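Local coordinates for protein aminotransferase (Neisseria meningitidis Z2491, PDB 3JTX) that probably transfers amino groups between amino acids and keto acids with a pyridoxal phosphate cofactor bound to a lysine as a Schiff base, as class I and II aminotransferases do, at residues L185-W190 with A227-R232. Numbering follows the deposited sequence.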
loop_
_atom_site.group_PDB
_atom_site.type_symbol
_atom_site.label_atom_id
_atom_site.label_comp_id
_atom_site.label_asym_id
_atom_site.label_seq_id
_atom_site.Cartn_x
_atom_site.Cartn_y
_atom_site.Cartn_z
ATOM N N LEU A 185 7.049 24.548 -12.712
ATOM C CA LEU A 185 6.799 24.577 -14.149
ATOM C C LEU A 185 5.734 25.649 -14.426
ATOM O O LEU A 185 4.697 25.703 -13.753
ATOM C CB LEU A 185 6.340 23.208 -14.653
ATOM C CG LEU A 185 6.349 23.028 -16.172
ATOM C CD1 LEU A 185 7.772 23.166 -16.735
ATOM C CD2 LEU A 185 5.714 21.715 -16.576
ATOM N N ASP A 186 5.997 26.514 -15.395
ATOM C CA ASP A 186 5.127 27.654 -15.598
ATOM C C ASP A 186 4.161 27.429 -16.766
ATOM O O ASP A 186 4.100 26.336 -17.309
ATOM C CB ASP A 186 5.961 28.920 -15.735
ATOM C CG ASP A 186 6.911 28.896 -16.917
ATOM O OD1 ASP A 186 6.887 27.955 -17.748
ATOM O OD2 ASP A 186 7.726 29.839 -16.997
ATOM N N LEU A 187 3.386 28.441 -17.139
ATOM C CA LEU A 187 2.437 28.246 -18.231
ATOM C C LEU A 187 3.104 27.857 -19.558
ATOM O O LEU A 187 2.572 27.022 -20.286
ATOM C CB LEU A 187 1.540 29.467 -18.418
ATOM C CG LEU A 187 0.411 29.620 -17.400
ATOM C CD1 LEU A 187 -0.228 30.996 -17.584
ATOM C CD2 LEU A 187 -0.662 28.480 -17.501
ATOM N N ASP A 188 4.257 28.443 -19.870
ATOM C CA ASP A 188 4.963 28.099 -21.123
ATOM C C ASP A 188 5.423 26.645 -21.087
ATOM O O ASP A 188 5.288 25.919 -22.081
ATOM C CB ASP A 188 6.151 29.013 -21.355
ATOM C CG ASP A 188 5.745 30.444 -21.436
ATOM O OD1 ASP A 188 5.276 30.864 -22.517
ATOM O OD2 ASP A 188 5.881 31.129 -20.395
ATOM N N GLY A 189 5.930 26.232 -19.935
ATOM C CA GLY A 189 6.419 24.861 -19.749
ATOM C C GLY A 189 5.271 23.870 -19.826
ATOM O O GLY A 189 5.382 22.838 -20.477
ATOM N N TRP A 190 4.159 24.179 -19.169
ATOM C CA TRP A 190 2.965 23.328 -19.273
ATOM C C TRP A 190 2.429 23.257 -20.709
ATOM O O TRP A 190 2.084 22.177 -21.197
ATOM C CB TRP A 190 1.865 23.773 -18.290
ATOM C CG TRP A 190 2.074 23.203 -16.948
ATOM C CD1 TRP A 190 2.375 23.874 -15.801
ATOM C CD2 TRP A 190 2.070 21.816 -16.615
ATOM N NE1 TRP A 190 2.508 22.991 -14.757
ATOM C CE2 TRP A 190 2.334 21.718 -15.235
ATOM C CE3 TRP A 190 1.858 20.643 -17.348
ATOM C CZ2 TRP A 190 2.393 20.496 -14.578
ATOM C CZ3 TRP A 190 1.895 19.433 -16.685
ATOM C CH2 TRP A 190 2.178 19.369 -15.322
ATOM N N ALA A 227 -4.031 23.440 -17.073
ATOM C CA ALA A 227 -4.956 22.948 -18.091
ATOM C C ALA A 227 -6.151 23.872 -18.224
ATOM O O ALA A 227 -6.510 24.289 -19.334
ATOM C CB ALA A 227 -5.423 21.535 -17.764
ATOM N N ALA A 228 -6.769 24.185 -17.086
ATOM C CA ALA A 228 -7.907 25.119 -17.052
ATOM C C ALA A 228 -7.547 26.457 -17.698
ATOM O O ALA A 228 -8.271 26.951 -18.564
ATOM C CB ALA A 228 -8.380 25.323 -15.601
ATOM N N GLN A 229 -6.418 27.030 -17.287
ATOM C CA GLN A 229 -5.982 28.328 -17.792
ATOM C C GLN A 229 -5.693 28.329 -19.291
ATOM O O GLN A 229 -5.890 29.348 -19.954
ATOM C CB GLN A 229 -4.791 28.863 -16.989
ATOM C CG GLN A 229 -5.211 29.360 -15.571
ATOM C CD GLN A 229 -4.027 29.850 -14.709
ATOM O OE1 GLN A 229 -2.942 30.116 -15.214
ATOM N NE2 GLN A 229 -4.251 29.960 -13.405
ATOM N N LEU A 230 -5.267 27.186 -19.820
ATOM C CA LEU A 230 -4.981 27.040 -21.239
ATOM C C LEU A 230 -6.162 26.447 -22.030
ATOM O O LEU A 230 -6.027 26.167 -23.202
ATOM C CB LEU A 230 -3.725 26.174 -21.406
ATOM C CG LEU A 230 -2.412 26.783 -20.898
ATOM C CD1 LEU A 230 -1.295 25.729 -20.903
ATOM C CD2 LEU A 230 -2.017 27.997 -21.714
ATOM N N GLY A 231 -7.315 26.254 -21.394
ATOM C CA GLY A 231 -8.531 25.834 -22.100
ATOM C C GLY A 231 -8.564 24.359 -22.460
ATOM O O GLY A 231 -9.245 23.958 -23.398
ATOM N N ARG A 232 -7.845 23.556 -21.695
ATOM C CA ARG A 232 -7.596 22.151 -22.012
ATOM C C ARG A 232 -8.334 21.263 -21.024
ATOM O O ARG A 232 -8.437 21.610 -19.857
ATOM C CB ARG A 232 -6.085 21.899 -21.900
ATOM C CG ARG A 232 -5.628 20.503 -22.270
ATOM C CD ARG A 232 -4.104 20.364 -22.164
ATOM N NE ARG A 232 -3.670 19.065 -22.672
ATOM C CZ ARG A 232 -3.401 18.805 -23.952
ATOM N NH1 ARG A 232 -3.482 19.766 -24.878
ATOM N NH2 ARG A 232 -3.041 17.576 -24.308
#
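Leu187 reaches from the first turn of helix 187-200 to Gln229 and Leu230, at the end of helix 223-229. Its CD2 methyl lies 3.6 Å from Gln229 OE1, with CD1 nearly as close, so the carboxamide oxygen rests against both branches of the leucine fork. The two side chains cross at about a right angle: Gln229 CB lies 4.2 Å from Leu187 CD2, and the chain brings only the oxygen of its amide up to the methyls, with NE2 turned away. Leu230 meets the same methyl from its branch point, CG, 4.2 Å from Leu187 CD2. With CG anti to its carbonyl carbon (chi1 -67°), Leu230 sends CD1 toward Leu187 O, 4.1 Å away. Trp190 adds little here; its indole leads inward, where Leu185 CD2 sits 3.6 Å above the ring plane.

The start of one helix and the end of the other are each capped. Asp186, the N-cap, accepts from Gly189 N (2.9 Å), which meets OD1 nearly along its C-O axis. Gly231, whose positive phi suits glycine, is the C-prime residue of a Schellman motif (Arg232 N to Ala227 O, Gly231 N to Ala228 O). Arg232 then returns to helix 187-200 in a salt bridge with Asp198. At this exposed margin of the large domain, leucine supplies branched methyls and glutamine a polar end suited to the surface; OE1 against methyls is packing without a hydrogen bond, so residues 185-190 and 227-232 touch by van der Waals contact alone.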